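Local atomic coordinates of putative branched chain amino acid ABC transporter, periplasmic amino acid-binding protein (PDB entry 4XFK), a protein that is a component of an amino-acid transport system, probably the periplasmic binding protein of an ABC transporter for branched-chain and related amino acids. Residues L30-I42 with P297-A309. The protein carries 1 engineered substitution. Residues are numbered along the deposited sequence; the frame is centred on the assembly and turned at random.
Sequences LYRAAVLYQLGKI and PAAVFGLQLFGEA. With NA (sodium ion), chain D.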
ATOM      1  N   LEU A  30     -11.280  -3.664   1.057  1.00  5.45           N
ATOM      2  CA  LEU A  30     -10.289  -3.946   2.093  1.00  6.98           C
ATOM      3  C   LEU A  30      -9.766  -2.633   2.690  1.00  6.55           C
ATOM      4  O   LEU A  30      -9.523  -2.563   3.897  1.00  6.95           O
ATOM      5  CB  LEU A  30      -9.159  -4.841   1.567  1.00  7.94           C
ATOM      6  CG  LEU A  30      -9.627  -6.246   1.153  1.00  8.28           C
ATOM      7  CD1 LEU A  30      -8.475  -7.015   0.503  1.00 10.11           C
ATOM      8  CD2 LEU A  30     -10.222  -7.022   2.346  1.00 11.34           C
ATOM      9  N   TYR A  31      -9.625  -1.590   1.865  1.00  6.11           N
ATOM     10  CA  TYR A  31      -9.386  -0.248   2.425  1.00  6.26           C
ATOM     11  C   TYR A  31     -10.515   0.141   3.371  1.00  5.71           C
ATOM     12  O   TYR A  31     -10.261   0.642   4.464  1.00  6.53           O
ATOM     13  CB  TYR A  31      -9.163   0.834   1.337  1.00  6.49           C
ATOM     14  CG  TYR A  31      -7.757   0.762   0.797  1.00  5.96           C
ATOM     15  CD1 TYR A  31      -6.688   1.232   1.548  1.00  6.99           C
ATOM     16  CD2 TYR A  31      -7.492   0.185  -0.443  1.00  6.84           C
ATOM     17  CE1 TYR A  31      -5.394   1.138   1.077  1.00  6.28           C
ATOM     18  CE2 TYR A  31      -6.192   0.078  -0.927  1.00  6.69           C
ATOM     19  CZ  TYR A  31      -5.146   0.554  -0.164  1.00  6.43           C
ATOM     20  OH  TYR A  31      -3.851   0.425  -0.628  1.00  7.88           O
ATOM     21  N   ARG A  32     -11.757  -0.085   2.959  1.00  5.44           N
ATOM     22  CA  ARG A  32     -12.881   0.224   3.829  1.00  6.31           C
ATOM     23  C   ARG A  32     -12.781  -0.524   5.152  1.00  5.91           C
ATOM     24  O   ARG A  32     -12.950   0.067   6.208  1.00  6.23           O
ATOM     25  CB  ARG A  32     -14.199  -0.103   3.146  1.00  6.13           C
ATOM     26  CG  ARG A  32     -15.410   0.247   3.995  1.00  6.65           C
ATOM     27  CD  ARG A  32     -16.685  -0.109   3.272  1.00  9.19           C
ATOM     28  NE  ARG A  32     -17.875   0.155   4.076  1.00 11.21           N
ATOM     29  CZ  ARG A  32     -18.402  -0.737   4.911  1.00 15.23           C
ATOM     30  NH1 ARG A  32     -17.829  -1.926   5.047  1.00 15.88           N
ATOM     31  NH2 ARG A  32     -19.490  -0.450   5.600  1.00 19.18           N
ATOM     32  N   ALA A  33     -12.499  -1.821   5.098  1.00  6.07           N
ATOM     33  CA  ALA A  33     -12.388  -2.616   6.322  1.00  6.86           C
ATOM     34  C   ALA A  33     -11.313  -2.046   7.253  1.00  7.42           C
ATOM     35  O   ALA A  33     -11.531  -1.913   8.457  1.00  7.00           O
ATOM     36  CB  ALA A  33     -12.105  -4.082   5.994  1.00  7.99           C
ATOM     37  N   ALA A  34     -10.155  -1.694   6.690  1.00  6.67           N
ATOM     38  CA  ALA A  34      -9.028  -1.218   7.495  1.00  7.17           C
ATOM     39  C   ALA A  34      -9.298   0.174   8.073  1.00  6.81           C
ATOM     40  O   ALA A  34      -8.981   0.456   9.236  1.00  6.94           O
ATOM     41  CB  ALA A  34      -7.755  -1.211   6.669  1.00  7.63           C
ATOM     42  N   VAL A  35      -9.891   1.044   7.261  1.00  6.28           N
ATOM     43  CA  VAL A  35     -10.238   2.386   7.705  1.00  6.75           C
ATOM     44  C   VAL A  35     -11.313   2.343   8.798  1.00  7.69           C
ATOM     45  O   VAL A  35     -11.189   3.012   9.831  1.00  7.57           O
ATOM     46  CB  VAL A  35     -10.663   3.260   6.506  1.00  7.40           C
ATOM     47  CG1 VAL A  35     -11.228   4.604   6.965  1.00  8.04           C
ATOM     48  CG2 VAL A  35      -9.473   3.476   5.576  1.00  7.84           C
ATOM     49  N   LEU A  36     -12.353   1.544   8.596  1.00  7.16           N
ATOM     50  CA  LEU A  36     -13.389   1.428   9.624  1.00  7.26           C
ATOM     51  C   LEU A  36     -12.812   0.790  10.882  1.00  7.72           C
ATOM     52  O   LEU A  36     -13.179   1.157  11.990  1.00  8.68           O
ATOM     53  CB  LEU A  36     -14.587   0.630   9.110  1.00  9.05           C
ATOM     54  CG  LEU A  36     -15.382   1.352   8.023  1.00 11.72           C
ATOM     55  CD1 LEU A  36     -16.609   0.545   7.621  1.00 13.13           C
ATOM     56  CD2 LEU A  36     -15.781   2.744   8.469  1.00 15.83           C
ATOM     57  N   TYR A  37     -11.898  -0.163  10.718  1.00  7.41           N
ATOM     58  CA  TYR A  37     -11.260  -0.770  11.887  1.00  8.32           C
ATOM     59  C   TYR A  37     -10.515   0.277  12.723  1.00  7.39           C
ATOM     60  O   TYR A  37     -10.750   0.402  13.926  1.00  8.14           O
ATOM     61  CB  TYR A  37     -10.309  -1.902  11.471  1.00  8.38           C
ATOM     62  CG  TYR A  37      -9.486  -2.474  12.606  1.00  8.37           C
ATOM     63  CD1 TYR A  37      -9.949  -3.550  13.359  1.00  9.24           C
ATOM     64  CD2 TYR A  37      -8.227  -1.960  12.904  1.00  7.99           C
ATOM     65  CE1 TYR A  37      -9.187  -4.078  14.390  1.00  9.27           C
ATOM     66  CE2 TYR A  37      -7.461  -2.482  13.931  1.00  8.97           C
ATOM     67  CZ  TYR A  37      -7.944  -3.539  14.675  1.00  9.76           C
ATOM     68  OH  TYR A  37      -7.169  -4.053  15.692  1.00 11.87           O
ATOM     69  N   GLN A  38      -9.611   1.026  12.098  1.00  7.12           N
ATOM     70  CA  GLN A  38      -8.748   1.897  12.888  1.00  7.37           C
ATOM     71  C   GLN A  38      -9.411   3.208  13.302  1.00  7.33           C
ATOM     72  O   GLN A  38      -9.229   3.670  14.435  1.00  8.10           O
ATOM     73  CB  GLN A  38      -7.398   2.132  12.211  1.00  8.18           C
ATOM     74  CG  GLN A  38      -6.393   2.782  13.152  1.00  9.81           C
ATOM     75  CD  GLN A  38      -6.149   1.965  14.418  1.00 10.96           C
ATOM     76  OE1 GLN A  38      -6.080   0.740  14.379  1.00 12.10           O
ATOM     77  NE2 GLN A  38      -5.990   2.651  15.541  1.00 11.59           N
ATOM     78  N   LEU A  39     -10.186   3.820  12.410  1.00  7.11           N
ATOM     79  CA  LEU A  39     -10.986   4.960  12.842  1.00  7.65           C
ATOM     80  C   LEU A  39     -12.012   4.510  13.883  1.00  7.81           C
ATOM     81  O   LEU A  39     -12.382   5.277  14.772  1.00  8.24           O
ATOM     82  CB  LEU A  39     -11.675   5.655  11.673  1.00  8.14           C
ATOM     83  CG  LEU A  39     -10.761   6.325  10.648  1.00  7.91           C
ATOM     84  CD1 LEU A  39     -11.592   7.096   9.650  1.00 10.07           C
ATOM     85  CD2 LEU A  39      -9.757   7.248  11.313  1.00  9.37           C
ATOM     86  N   GLY A  40     -12.447   3.254  13.797  1.00  7.68           N
ATOM     87  CA  GLY A  40     -13.305   2.695  14.824  1.00  8.10           C
ATOM     88  C   GLY A  40     -12.619   2.678  16.176  1.00  8.75           C
ATOM     89  O   GLY A  40     -13.250   2.994  17.187  1.00  9.14           O
ATOM     90  N   LYS A  41     -11.333   2.328  16.217  1.00  8.86           N
ATOM     91  CA  LYS A  41     -10.596   2.369  17.486  1.00  8.68           C
ATOM     92  C   LYS A  41     -10.516   3.795  18.028  1.00  8.70           C
ATOM     93  O   LYS A  41     -10.668   4.027  19.226  1.00  9.53           O
ATOM     94  CB  LYS A  41      -9.178   1.806  17.343  1.00  9.38           C
ATOM     95  CG  LYS A  41      -9.099   0.360  16.880  1.00 11.21           C
ATOM     96  CD  LYS A  41      -9.735  -0.608  17.864  1.00 13.58           C
ATOM     97  CE  LYS A  41      -9.530  -2.059  17.380  1.00 15.57           C
ATOM     98  NZ  LYS A  41     -10.203  -3.075  18.247  1.00 19.08           N
ATOM     99  N   ILE A  42     -10.242   4.754  17.149  1.00  7.60           N
ATOM    100  CA  ILE A  42     -10.179   6.144  17.582  1.00  7.14           C
ATOM    101  C   ILE A  42     -11.537   6.581  18.124  1.00  6.56           C
ATOM    102  O   ILE A  42     -11.618   7.227  19.170  1.00  7.92           O
ATOM    103  CB  ILE A  42      -9.689   7.099  16.478  1.00  7.96           C
ATOM    104  CG1 ILE A  42      -8.302   6.670  15.984  1.00  9.61           C
ATOM    105  CG2 ILE A  42      -9.646   8.540  17.005  1.00  8.14           C
ATOM    106  CD1 ILE A  42      -7.784   7.490  14.812  1.00 11.05           C
ATOM    107  N   PRO A 297      -2.672  -3.799   6.354  1.00  7.63           N
ATOM    108  CA  PRO A 297      -1.728  -3.335   7.383  1.00  8.81           C
ATOM    109  C   PRO A 297      -1.243  -1.883   7.211  1.00  8.17           C
ATOM    110  O   PRO A 297      -1.240  -1.150   8.207  1.00  8.17           O
ATOM    111  CB  PRO A 297      -0.587  -4.352   7.273  1.00 10.03           C
ATOM    112  CG  PRO A 297      -1.296  -5.615   6.830  1.00  9.17           C
ATOM    113  CD  PRO A 297      -2.262  -5.103   5.796  1.00  8.53           C
ATOM    114  N   ALA A 298      -0.872  -1.455   6.005  1.00  7.92           N
ATOM    115  CA  ALA A 298      -0.426  -0.065   5.828  1.00  8.25           C
ATOM    116  C   ALA A 298      -1.537   0.915   6.200  1.00  7.93           C
ATOM    117  O   ALA A 298      -1.285   1.959   6.813  1.00  7.75           O
ATOM    118  CB  ALA A 298       0.040   0.195   4.409  1.00  8.81           C
ATOM    119  N   ALA A 299      -2.774   0.580   5.845  1.00  6.64           N
ATOM    120  CA  ALA A 299      -3.891   1.465   6.148  1.00  6.38           C
ATOM    121  C   ALA A 299      -4.103   1.567   7.654  1.00  6.10           C
ATOM    122  O   ALA A 299      -4.258   2.670   8.195  1.00  6.93           O
ATOM    123  CB  ALA A 299      -5.150   1.008   5.446  1.00  6.43           C
ATOM    124  N   VAL A 300      -4.067   0.434   8.347  1.00  6.00           N
ATOM    125  CA  VAL A 300      -4.223   0.446   9.799  1.00  6.66           C
ATOM    126  C   VAL A 300      -3.057   1.165  10.485  1.00  6.09           C
ATOM    127  O   VAL A 300      -3.261   2.045  11.331  1.00  6.42           O
ATOM    128  CB  VAL A 300      -4.354  -0.981  10.375  1.00  7.07           C
ATOM    129  CG1 VAL A 300      -4.299  -0.942  11.901  1.00  7.66           C
ATOM    130  CG2 VAL A 300      -5.626  -1.657   9.865  1.00  8.18           C
ATOM    131  N   PHE A 301      -1.832   0.805  10.120  1.00  6.60           N
ATOM    132  CA  PHE A 301      -0.667   1.362  10.803  1.00  7.47           C
ATOM    133  C   PHE A 301      -0.549   2.866  10.517  1.00  7.05           C
ATOM    134  O   PHE A 301      -0.194   3.659  11.392  1.00  6.98           O
ATOM    135  CB  PHE A 301       0.625   0.630  10.413  1.00  8.18           C
ATOM    136  CG  PHE A 301       0.630  -0.859  10.713  1.00  9.18           C
ATOM    137  CD1 PHE A 301      -0.275  -1.424  11.598  1.00 10.02           C
ATOM    138  CD2 PHE A 301       1.543  -1.695  10.080  1.00 12.02           C
ATOM    139  CE1 PHE A 301      -0.266  -2.796  11.850  1.00 11.81           C
ATOM    140  CE2 PHE A 301       1.564  -3.065  10.339  1.00 13.34           C
ATOM    141  CZ  PHE A 301       0.653  -3.612  11.214  1.00 13.58           C
ATOM    142  N   GLY A 302      -0.872   3.258   9.291  1.00  7.14           N
ATOM    143  CA  GLY A 302      -0.876   4.661   8.946  1.00  7.24           C
ATOM    144  C   GLY A 302      -1.878   5.428   9.775  1.00  6.83           C
ATOM    145  O   GLY A 302      -1.586   6.521  10.264  1.00  7.04           O
ATOM    146  N   LEU A 303      -3.065   4.856   9.943  1.00  6.43           N
ATOM    147  CA  LEU A 303      -4.082   5.519  10.751  1.00  6.86           C
ATOM    148  C   LEU A 303      -3.747   5.480  12.238  1.00  6.17           C
ATOM    149  O   LEU A 303      -4.189   6.346  12.984  1.00  7.06           O
ATOM    150  CB  LEU A 303      -5.473   4.963  10.462  1.00  7.03           C
ATOM    151  CG  LEU A 303      -6.025   5.312   9.079  1.00  7.82           C
ATOM    152  CD1 LEU A 303      -7.315   4.541   8.795  1.00  9.29           C
ATOM    153  CD2 LEU A 303      -6.269   6.808   8.956  1.00  8.49           C
ATOM    154  N   GLN A 304      -2.934   4.514  12.669  1.00  6.43           N
ATOM    155  CA  GLN A 304      -2.391   4.549  14.027  1.00  7.11           C
ATOM    156  C   GLN A 304      -1.431   5.723  14.206  1.00  7.50           C
ATOM    157  O   GLN A 304      -1.470   6.405  15.229  1.00  8.37           O
ATOM    158  CB  GLN A 304      -1.718   3.227  14.405  1.00  7.56           C
ATOM    159  CG  GLN A 304      -2.712   2.094  14.559  1.00 11.09           C
ATOM    160  CD  GLN A 304      -2.092   0.802  15.057  1.00 14.72           C
ATOM    161  OE1 GLN A 304      -0.881   0.715  15.247  1.00 19.87           O
ATOM    162  NE2 GLN A 304      -2.928  -0.213  15.270  1.00 16.64           N
ATOM    163  N   LEU A 305      -0.581   5.979  13.216  1.00  7.14           N
ATOM    164  CA  LEU A 305       0.291   7.142  13.295  1.00  8.29           C
ATOM    165  C   LEU A 305      -0.532   8.426  13.273  1.00  8.33           C
ATOM    166  O   LEU A 305      -0.264   9.349  14.037  1.00  8.73           O
ATOM    167  CB  LEU A 305       1.321   7.145  12.161  1.00  8.69           C
ATOM    168  CG  LEU A 305       2.335   8.286  12.259  1.00  9.68           C
ATOM    169  CD1 LEU A 305       3.186   8.150  13.512  1.00  9.20           C
ATOM    170  CD2 LEU A 305       3.220   8.339  11.029  1.00 13.44           C
ATOM    171  N   PHE A 306      -1.532   8.480  12.399  1.00  7.48           N
ATOM    172  CA  PHE A 306      -2.452   9.606  12.343  1.00  7.94           C
ATOM    173  C   PHE A 306      -3.133   9.832  13.693  1.00  7.71           C
ATOM    174  O   PHE A 306      -3.218  10.964  14.169  1.00  8.78           O
ATOM    175  CB  PHE A 306      -3.484   9.367  11.237  1.00  8.93           C
ATOM    176  CG  PHE A 306      -4.557  10.411  11.168  1.00  9.52           C
ATOM    177  CD1 PHE A 306      -4.262  11.726  10.821  1.00 10.39           C
ATOM    178  CD2 PHE A 306      -5.872  10.082  11.458  1.00 10.36           C
ATOM    179  CE1 PHE A 306      -5.260  12.683  10.766  1.00 12.31           C
ATOM    180  CE2 PHE A 306      -6.866  11.033  11.392  1.00 12.89           C
ATOM    181  CZ  PHE A 306      -6.559  12.330  11.049  1.00 12.96           C
ATOM    182  N   GLY A 307      -3.596   8.759  14.326  1.00  8.47           N
ATOM    183  CA  GLY A 307      -4.228   8.876  15.627  1.00  8.98           C
ATOM    184  C   GLY A 307      -3.283   9.417  16.683  1.00  8.29           C
ATOM    185  O   GLY A 307      -3.678  10.186  17.566  1.00  9.04           O
ATOM    186  N   GLU A 308      -2.019   9.022  16.594  1.00  8.56           N
ATOM    187  CA  GLU A 308      -1.012   9.532  17.507  1.00  9.67           C
ATOM    188  C   GLU A 308      -0.813  11.034  17.290  1.00  9.07           C
ATOM    189  O   GLU A 308      -0.722  11.796  18.251  1.00  9.86           O
ATOM    190  CB  GLU A 308       0.295   8.760  17.340  1.00 11.09           C
ATOM    191  CG  GLU A 308       1.488   9.360  18.069  1.00 12.91           C
ATOM    192  CD  GLU A 308       1.411   9.230  19.575  1.00 15.24           C
ATOM    193  OE1 GLU A 308       0.536   8.491  20.083  1.00 15.96           O
ATOM    194  OE2 GLU A 308       2.237   9.883  20.256  1.00 17.11           O
ATOM    195  N   ALA A 309      -0.765  11.456  16.028  1.00  8.91           N
ATOM    196  CA  ALA A 309      -0.695  12.876  15.696  1.00  8.66           C
ATOM    197  C   ALA A 309      -1.856  13.653  16.315  1.00  8.41           C
ATOM    198  O   ALA A 309      -1.660  14.723  16.890  1.00  9.51           O
ATOM    199  CB  ALA A 309      -0.692  13.063  14.194  1.00 10.07           C
TER
HETATM  200 NA    NA D 502      -2.977   0.428  -2.812  1.00 15.00          NA
HETATM  201  O   HOH W   1      -5.429   5.286  15.333  1.00 27.85           O
HETATM  202  O   HOH W   2      -1.358  -1.150  -2.678  1.00 11.88           O
HETATM  203  O   HOH W   3      -4.065  -0.755  -4.346  1.00 10.33           O
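Helices 30-42 and 297-309 run side by side in nearly the same direction, their axes 8.5 Å apart at closest approach and crossing at -28°, with Ala34 facing Val300. In this periplasmic binding protein of the leucine-binding family, the pairing joins a helix beside the five-stranded parallel sheet to one from much later in the chain. Small residues permit the close approach: Ala34 CB lies 3.6 Å from Ala299 CB, and Val300 CG2 meets Ala34 CB and, obliquely, CD2 of the buried Tyr37, whose hydroxyl hydrogen-bonds Asp283 of helix 274-288. Leu303 suits its place because its two methyls reach Val35 and Leu39, while Leu303 CB meets Gln38 CG at 3.6 Å. The Gln38 chain, bent at CB-CG (chi2 58°), swings its amide across Gln304, the two planes 75° apart. This buried amide serves two partners: OE1 accepts a nearly straight but weak hydrogen bond from Gln304 NE2 (3.4 Å), and NE2 donates to a water that in turn donates to Leu303 O. Ile42 CD1 lies 3.9 Å from Gly307 CA. At the other end, Tyr31 rests on Ala299 and extends its OH to sodium at 2.4 Å, a site completed by Gly85, Gly116 and two waters.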